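PDB 4O5H: phenylacetaldehyde dehydrogenase, which probably catalyses the NAD+-dependent oxidation of phenylacetaldehyde to phenylacetate, as a member of the aldehyde dehydrogenase family. Local coordinates for residues 291-296 with 446-451; 324-329 with 423-428. All blocks are in the same frame, centred on the assembly; numbering follows the deposited sequence.

Contact 1. Residues 291-296 with 446-451; sequences IVLPDV and IWSNDL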
ATOM      1  N   ILE A 291       4.187  24.532  14.777  1.00 13.88           N
ATOM      2  CA  ILE A 291       3.218  25.345  15.520  1.00 14.26           C
ATOM      3  C   ILE A 291       3.771  25.691  16.881  1.00 14.21           C
ATOM      4  O   ILE A 291       4.025  24.812  17.683  1.00 13.84           O
ATOM      5  CB  ILE A 291       1.916  24.570  15.697  1.00 14.28           C
ATOM      6  CG1 ILE A 291       1.330  24.213  14.334  1.00 14.37           C
ATOM      7  CG2 ILE A 291       0.904  25.363  16.526  1.00 14.74           C
ATOM      8  CD1 ILE A 291       0.149  23.258  14.444  1.00 14.80           C
ATOM      9  N   VAL A 292       3.937  26.972  17.138  1.00 14.85           N
ATOM     10  CA  VAL A 292       4.474  27.438  18.413  1.00 15.17           C
ATOM     11  C   VAL A 292       3.395  28.076  19.265  1.00 15.55           C
ATOM     12  O   VAL A 292       2.825  29.125  18.914  1.00 15.46           O
ATOM     13  CB  VAL A 292       5.621  28.434  18.166  1.00 15.47           C
ATOM     14  CG1 VAL A 292       6.247  28.887  19.496  1.00 15.77           C
ATOM     15  CG2 VAL A 292       6.675  27.783  17.249  1.00 15.02           C
ATOM     16  N   LEU A 293       3.133  27.454  20.411  1.00 15.83           N
ATOM     17  CA  LEU A 293       2.116  27.957  21.345  1.00 16.02           C
ATOM     18  C   LEU A 293       2.696  29.035  22.265  1.00 16.82           C
ATOM     19  O   LEU A 293       3.909  29.135  22.415  1.00 16.95           O
ATOM     20  CB  LEU A 293       1.496  26.801  22.136  1.00 15.72           C
ATOM     21  CG  LEU A 293       0.840  25.708  21.293  1.00 15.33           C
ATOM     22  CD1 LEU A 293       0.084  24.708  22.154  1.00 15.29           C
ATOM     23  CD2 LEU A 293      -0.083  26.294  20.220  1.00 15.39           C
ATOM     24  N   PRO A 294       1.818  29.880  22.865  1.00 17.45           N
ATOM     25  CA  PRO A 294       2.322  31.079  23.532  1.00 18.19           C
ATOM     26  C   PRO A 294       2.980  30.814  24.872  1.00 18.66           C
ATOM     27  O   PRO A 294       3.553  31.726  25.423  1.00 18.98           O
ATOM     28  CB  PRO A 294       1.068  31.942  23.727  1.00 18.65           C
ATOM     29  CG  PRO A 294      -0.070  31.002  23.669  1.00 18.47           C
ATOM     30  CD  PRO A 294       0.355  29.887  22.751  1.00 17.62           C
ATOM     31  N   ASP A 295       2.937  29.587  25.383  1.00 18.73           N
ATOM     32  CA  ASP A 295       3.570  29.290  26.666  1.00 19.42           C
ATOM     33  C   ASP A 295       5.064  28.964  26.578  1.00 20.69           C
ATOM     34  O   ASP A 295       5.663  28.690  27.610  1.00 22.01           O
ATOM     35  CB  ASP A 295       2.844  28.150  27.382  1.00 18.83           C
ATOM     36  CG  ASP A 295       2.974  26.773  26.632  1.00 18.00           C
ATOM     37  OD1 ASP A 295       2.427  26.637  25.521  1.00 16.97           O
ATOM     38  OD2 ASP A 295       3.575  25.848  27.217  1.00 17.34           O
ATOM     39  N   VAL A 296       5.665  28.947  25.386  1.00 21.20           N
ATOM     40  CA  VAL A 296       7.061  28.519  25.247  1.00 21.41           C
ATOM     41  C   VAL A 296       8.088  29.474  25.811  1.00 22.73           C
ATOM     42  O   VAL A 296       7.852  30.685  25.930  1.00 22.98           O
ATOM     43  CB  VAL A 296       7.486  28.302  23.757  1.00 20.93           C
ATOM     44  CG1 VAL A 296       6.717  27.149  23.147  1.00 20.37           C
ATOM     45  CG2 VAL A 296       7.308  29.555  22.925  1.00 21.23           C
ATOM     46  N   ILE A 446       4.753  20.682  17.259  1.00 11.07           N
ATOM     47  CA  ILE A 446       4.103  21.538  18.210  1.00 11.56           C
ATOM     48  C   ILE A 446       5.123  21.877  19.292  1.00 11.86           C
ATOM     49  O   ILE A 446       5.802  20.967  19.804  1.00 11.56           O
ATOM     50  CB  ILE A 446       2.951  20.793  18.876  1.00 11.65           C
ATOM     51  CG1 ILE A 446       1.933  20.315  17.845  1.00 11.53           C
ATOM     52  CG2 ILE A 446       2.286  21.694  19.884  1.00 12.33           C
ATOM     53  CD1 ILE A 446       1.007  19.246  18.396  1.00 11.48           C
ATOM     54  N   TRP A 447       5.234  23.155  19.645  1.00 12.35           N
ATOM     55  CA  TRP A 447       6.186  23.628  20.638  1.00 12.89           C
ATOM     56  C   TRP A 447       5.364  24.202  21.788  1.00 13.38           C
ATOM     57  O   TRP A 447       4.741  25.248  21.614  1.00 14.01           O
ATOM     58  CB  TRP A 447       7.181  24.668  20.016  1.00 13.37           C
ATOM     59  CG  TRP A 447       8.025  23.937  19.025  1.00 13.10           C
ATOM     60  CD1 TRP A 447       7.631  23.482  17.814  1.00 12.75           C
ATOM     61  CD2 TRP A 447       9.371  23.480  19.214  1.00 13.15           C
ATOM     62  NE1 TRP A 447       8.657  22.805  17.210  1.00 12.63           N
ATOM     63  CE2 TRP A 447       9.732  22.781  18.055  1.00 12.80           C
ATOM     64  CE3 TRP A 447      10.307  23.622  20.245  1.00 13.50           C
ATOM     65  CZ2 TRP A 447      10.977  22.178  17.892  1.00 12.68           C
ATOM     66  CZ3 TRP A 447      11.530  23.041  20.088  1.00 13.41           C
ATOM     67  CH2 TRP A 447      11.861  22.320  18.904  1.00 13.07           C
ATOM     68  N   SER A 448       5.419  23.537  22.951  1.00 13.22           N
ATOM     69  CA  SER A 448       4.620  23.855  24.128  1.00 13.93           C
ATOM     70  C   SER A 448       4.975  22.908  25.272  1.00 13.84           C
ATOM     71  O   SER A 448       5.621  21.869  25.043  1.00 13.46           O
ATOM     72  CB  SER A 448       3.139  23.672  23.814  1.00 13.82           C
ATOM     73  OG  SER A 448       2.321  24.044  24.905  1.00 14.19           O
ATOM     74  N   ASN A 449       4.601  23.287  26.476  1.00 14.15           N
ATOM     75  CA  ASN A 449       4.706  22.425  27.655  1.00 14.38           C
ATOM     76  C   ASN A 449       3.314  22.256  28.305  1.00 14.56           C
ATOM     77  O   ASN A 449       3.191  21.724  29.395  1.00 14.51           O
ATOM     78  CB  ASN A 449       5.706  22.999  28.668  1.00 15.07           C
ATOM     79  CG  ASN A 449       6.065  22.011  29.779  1.00 15.36           C
ATOM     80  OD1 ASN A 449       6.388  20.858  29.522  1.00 14.89           O
ATOM     81  ND2 ASN A 449       5.964  22.469  31.031  1.00 16.11           N
ATOM     82  N   ASP A 450       2.273  22.622  27.550  1.00 14.53           N
ATOM     83  CA  ASP A 450       0.882  22.603  27.985  1.00 14.71           C
ATOM     84  C   ASP A 450       0.265  21.233  27.586  1.00 14.01           C
ATOM     85  O   ASP A 450      -0.122  21.043  26.456  1.00 13.37           O
ATOM     86  CB  ASP A 450       0.161  23.757  27.253  1.00 15.12           C
ATOM     87  CG  ASP A 450      -1.315  23.913  27.645  1.00 15.67           C
ATOM     88  OD1 ASP A 450      -2.029  22.983  28.044  1.00 15.28           O
ATOM     89  OD2 ASP A 450      -1.787  25.028  27.478  1.00 16.74           O
ATOM     90  N   LEU A 451       0.144  20.332  28.549  1.00 13.98           N
ATOM     91  CA  LEU A 451      -0.338  18.972  28.323  1.00 13.69           C
ATOM     92  C   LEU A 451      -1.686  18.940  27.623  1.00 13.29           C
ATOM     93  O   LEU A 451      -1.827  18.260  26.620  1.00 13.17           O
ATOM     94  CB  LEU A 451      -0.475  18.209  29.666  1.00 14.07           C
ATOM     95  CG  LEU A 451      -1.071  16.788  29.542  1.00 14.12           C
ATOM     96  CD1 LEU A 451       0.032  15.784  29.312  1.00 13.94           C
ATOM     97  CD2 LEU A 451      -1.837  16.407  30.804  1.00 14.75           C
TER
HETATM   98  O   HOH W   1      -0.208  27.007  25.277  1.00 28.53           O
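Two parallel neighbours of the seven-stranded sheet in the catalytic domain run out side by side here, strand 288-292 against strand 443-447, with Ile-291 paired to Ile-446 and Val-292 to Trp-447. Trp-447 holds the strand end from both its backbone groups: its N donates to Ile-291 O at 2.8 Å, and its O accepts from Leu-293 N at 3.0 Å. On the face that carries Val-292 and Trp-447, the indole meets Ile-291 O at its edge, while Val-292 CG2 comes up to Trp-447 CB. Val-296 CG1 sits tightly on Trp-447 O, 3.1 Å away, and also reaches Trp-447 CB, and Ala-301 of helix 298-310 packs on both valines. Leu-293 CD1 lies against CB and OG of Ser-448.

Past the strands the contact turns polar. A type I turn from Leu-293 to Val-296 brings Asp-295 round toward residues 448-450. Its CG stands between the backbone N and the carbonyl carbon (chi1 66°), and both carboxylate oxygens accept through their syn lone pairs, OD2 from Asn-449 N at 2.9 Å and OD1 from Ser-448 OG. Asp-450, whose OD1 caps helix 451-457 at Ala-453 N, keeps its OD2 4.9 Å from Asp-295 OD1, two probably like charges, with a water donating to both oxygens, only weakly to Asp-450. Ser-448 OG is gripped twice: it gives its proton to Asp-295 OD1 at 2.7 Å and, in an ST turn, accepts from Asp-450 N at 3.0 Å.

Contact 2. Residues 324-329 with 423-428; sequences YIHSKV and MPFDDV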
ATOM      1  N   TYR A 324       4.074  28.633  12.144  1.00 14.39           N
ATOM      2  CA  TYR A 324       2.912  29.357  12.612  1.00 14.48           C
ATOM      3  C   TYR A 324       3.129  29.588  14.097  1.00 15.09           C
ATOM      4  O   TYR A 324       3.139  28.652  14.897  1.00 14.66           O
ATOM      5  CB  TYR A 324       1.641  28.552  12.325  1.00 14.30           C
ATOM      6  CG  TYR A 324       1.415  28.374  10.848  1.00 14.13           C
ATOM      7  CD1 TYR A 324       0.996  29.437  10.057  1.00 14.33           C
ATOM      8  CD2 TYR A 324       1.690  27.154  10.219  1.00 13.63           C
ATOM      9  CE1 TYR A 324       0.812  29.269   8.691  1.00 14.31           C
ATOM     10  CE2 TYR A 324       1.521  26.982   8.871  1.00 13.52           C
ATOM     11  CZ  TYR A 324       1.091  28.032   8.096  1.00 13.81           C
ATOM     12  OH  TYR A 324       0.932  27.876   6.757  1.00 13.50           O
ATOM     13  N   ILE A 325       3.268  30.856  14.470  1.00 16.32           N
ATOM     14  CA  ILE A 325       3.646  31.215  15.819  1.00 17.23           C
ATOM     15  C   ILE A 325       2.593  32.137  16.425  1.00 18.00           C
ATOM     16  O   ILE A 325       2.154  33.087  15.790  1.00 17.73           O
ATOM     17  CB  ILE A 325       4.978  31.973  15.825  1.00 17.82           C
ATOM     18  CG1 ILE A 325       6.060  31.111  15.178  1.00 17.44           C
ATOM     19  CG2 ILE A 325       5.359  32.371  17.237  1.00 18.34           C
ATOM     20  CD1 ILE A 325       7.194  31.949  14.596  1.00 18.05           C
ATOM     21  N   HIS A 326       2.160  31.802  17.636  1.00 18.19           N
ATOM     22  CA  HIS A 326       1.108  32.534  18.255  1.00 19.49           C
ATOM     23  C   HIS A 326       1.478  34.027  18.294  1.00 20.43           C
ATOM     24  O   HIS A 326       2.611  34.387  18.604  1.00 20.09           O
ATOM     25  CB  HIS A 326       0.829  31.975  19.651  1.00 19.74           C
ATOM     26  CG  HIS A 326      -0.395  32.549  20.277  1.00 20.78           C
ATOM     27  ND1 HIS A 326      -0.415  33.809  20.820  1.00 21.76           N
ATOM     28  CD2 HIS A 326      -1.652  32.068  20.405  1.00 20.90           C
ATOM     29  CE1 HIS A 326      -1.621  34.083  21.275  1.00 22.18           C
ATOM     30  NE2 HIS A 326      -2.391  33.042  21.032  1.00 22.04           N
ATOM     31  N   SER A 327       0.494  34.872  18.018  1.00 21.63           N
ATOM     32  CA  SER A 327       0.704  36.307  17.924  1.00 23.19           C
ATOM     33  C   SER A 327       1.304  36.954  19.185  1.00 23.88           C
ATOM     34  O   SER A 327       2.067  37.906  19.073  1.00 24.70           O
ATOM     35  CB  SER A 327      -0.616  37.016  17.559  1.00 24.08           C
ATOM     36  OG  SER A 327      -1.647  36.707  18.487  1.00 24.86           O
ATOM     37  N   LYS A 328       0.989  36.455  20.369  1.00 23.87           N
ATOM     38  CA  LYS A 328       1.628  36.962  21.599  1.00 24.81           C
ATOM     39  C   LYS A 328       3.152  36.817  21.584  1.00 24.77           C
ATOM     40  O   LYS A 328       3.839  37.649  22.175  1.00 25.93           O
ATOM     41  CB  LYS A 328       1.018  36.366  22.896  1.00 24.86           C
ATOM     42  N   VAL A 329       3.706  35.835  20.885  1.00 23.51           N
ATOM     43  CA  VAL A 329       5.155  35.659  20.873  1.00 23.13           C
ATOM     44  C   VAL A 329       5.820  35.708  19.483  1.00 22.57           C
ATOM     45  O   VAL A 329       7.021  35.488  19.363  1.00 21.92           O
ATOM     46  CB  VAL A 329       5.551  34.358  21.588  1.00 22.88           C
ATOM     47  CG1 VAL A 329       5.058  34.383  23.040  1.00 23.49           C
ATOM     48  CG2 VAL A 329       5.029  33.123  20.856  1.00 22.04           C
ATOM     49  N   MET A 423       4.436  32.951   9.875  1.00 17.79           N
ATOM     50  CA  MET A 423       3.190  33.734  10.033  1.00 18.96           C
ATOM     51  C   MET A 423       2.599  33.584  11.427  1.00 18.72           C
ATOM     52  O   MET A 423       2.790  32.557  12.069  1.00 17.71           O
ATOM     53  CB  MET A 423       2.157  33.251   9.005  1.00 19.36           C
ATOM     54  CG  MET A 423       2.497  33.619   7.553  1.00 20.11           C
ATOM     55  SD  MET A 423       1.858  32.427   6.334  1.00 20.20           S
ATOM     56  CE  MET A 423       3.048  31.123   6.525  1.00 19.81           C
ATOM     57  N   PRO A 424       1.842  34.596  11.883  1.00 19.82           N
ATOM     58  CA  PRO A 424       1.185  34.562  13.165  1.00 19.95           C
ATOM     59  C   PRO A 424      -0.173  33.878  13.135  1.00 20.06           C
ATOM     60  O   PRO A 424      -0.762  33.717  12.087  1.00 19.95           O
ATOM     61  CB  PRO A 424       1.020  36.050  13.492  1.00 21.23           C
ATOM     62  CG  PRO A 424       0.806  36.693  12.147  1.00 21.55           C
ATOM     63  CD  PRO A 424       1.693  35.911  11.214  1.00 20.57           C
ATOM     64  N   PHE A 425      -0.651  33.465  14.304  1.00 20.35           N
ATOM     65  CA  PHE A 425      -2.028  33.059  14.485  1.00 20.33           C
ATOM     66  C   PHE A 425      -2.503  33.495  15.847  1.00 21.72           C
ATOM     67  O   PHE A 425      -1.709  33.617  16.776  1.00 21.56           O
ATOM     68  CB  PHE A 425      -2.211  31.549  14.340  1.00 19.04           C
ATOM     69  CG  PHE A 425      -1.617  30.745  15.465  1.00 18.37           C
ATOM     70  CD1 PHE A 425      -2.369  30.422  16.576  1.00 18.04           C
ATOM     71  CD2 PHE A 425      -0.313  30.224  15.361  1.00 18.07           C
ATOM     72  CE1 PHE A 425      -1.830  29.680  17.605  1.00 17.76           C
ATOM     73  CE2 PHE A 425       0.229  29.452  16.382  1.00 17.39           C
ATOM     74  CZ  PHE A 425      -0.522  29.204  17.515  1.00 17.35           C
ATOM     75  N   ASP A 426      -3.819  33.703  15.965  1.00 23.59           N
ATOM     76  CA  ASP A 426      -4.426  34.176  17.225  1.00 25.43           C
ATOM     77  C   ASP A 426      -5.030  33.094  18.056  1.00 24.84           C
ATOM     78  O   ASP A 426      -5.133  33.263  19.239  1.00 24.95           O
ATOM     79  CB  ASP A 426      -5.497  35.224  16.941  1.00 27.54           C
ATOM     80  CG  ASP A 426      -4.906  36.507  16.411  1.00 29.51           C
ATOM     81  OD1 ASP A 426      -3.728  36.811  16.738  1.00 30.64           O
ATOM     82  OD2 ASP A 426      -5.595  37.181  15.627  1.00 32.13           O
ATOM     83  N   ASP A 427      -5.423  31.978  17.458  1.00 24.25           N
ATOM     84  CA  ASP A 427      -5.939  30.883  18.269  1.00 24.55           C
ATOM     85  C   ASP A 427      -5.673  29.518  17.637  1.00 22.40           C
ATOM     86  O   ASP A 427      -5.454  29.415  16.430  1.00 21.64           O
ATOM     87  CB  ASP A 427      -7.429  31.073  18.521  1.00 26.45           C
ATOM     88  CG  ASP A 427      -8.200  31.258  17.251  1.00 28.52           C
ATOM     89  OD1 ASP A 427      -8.288  30.316  16.441  1.00 28.48           O
ATOM     90  OD2 ASP A 427      -8.732  32.371  17.064  1.00 33.15           O
ATOM     91  N   VAL A 428      -5.795  28.485  18.456  1.00 21.03           N
ATOM     92  CA  VAL A 428      -5.427  27.166  18.042  0.50 19.82           C
ATOM     93  C   VAL A 428      -6.286  26.629  16.896  1.00 19.59           C
ATOM     94  O   VAL A 428      -5.769  25.922  16.037  1.00 18.29           O
ATOM     95  CB  VAL A 428      -5.422  26.180  19.207  0.50 19.60           C
ATOM     96  CG1 VAL A 428      -4.981  24.794  18.719  0.50 18.73           C
ATOM     97  CG2 VAL A 428      -4.453  26.668  20.270  0.50 20.10           C
TER
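Phe-425 lays one face of its ring against the backbone of His-326, with His-326 CA 3.8 Å from the ring centroid in a CH-pi contact. Its CG takes the position between backbone N and carbonyl carbon (chi1 70°). The ring lies across the neighbouring strand, CE2 close to His-326 N and Tyr-324 O. The imidazole turns an edge toward the same phenyl ring in an offset edge-to-face pair, planes at 81°, with CD2 of His-326 3.7 Å from CE1 of Phe-425. Farther back along the same face, Met-423 runs alongside Tyr-324. Its chain bends at chi3 (-77°), and the methyl CE comes to 3.6 Å from Tyr-324 CE1, while SD makes an oblique Met-aromatic contact with the ring.

Behind these side chains is parallel pairing of strands 320-326 and 419-425. Ile-325 N donates to Met-423 O at 3.0 Å, and Phe-425 N returns a bond to Ile-325 O from well above the carbonyl plane, at 3.2 Å. Ser-327 N then bonds Phe-425 O at 2.8 Å, an oxygen that also sits over one face of the imidazole. Ser-327 OG donates to Asp-426 OD1 at 2.7 Å, and His-326 ND1 accepts from Lys-328 N as the chain turns.

Outside the pair, Gln-406 and Arg-322 bond the Tyr-324 hydroxyl, Ala-431 of helix 428-436 packs on Phe-425, and Phe-330 of helix 330-343 meets Ile-325 and Pro-424. With ND1 accepting a backbone N-H, the bond helps fix the rotation of the His-326 ring, and if neutral the ring would carry its proton on NE2, the nitrogen turned toward Asp-426 O.

Overall arrangement
Contacts 1 and 2 are neighbouring seams of one sheet, in which strands 419-425, 320-326, 288-292 and 443-447 follow one another, all parallel. Their centres are 11 Å apart. The middle two strands join them: Val-292 N lies 2.9 Å from Tyr-324 O, and Val-292 O lies 3.0 Å from His-326 N, both probable hydrogen bonds. Packing joins them too: the Phe-425 ring sets CZ 3.6 Å from the carbonyl O of Val-292, and Pro-294 CD is 3.7 Å from His-326 CG. Both contacts sit at the C-terminal ends of their strands, their centres about 28 and 31 Å from the centre of the chain, and neither contributes a ligand to the sodium site of Val-51, Asp-119 and Asp-212.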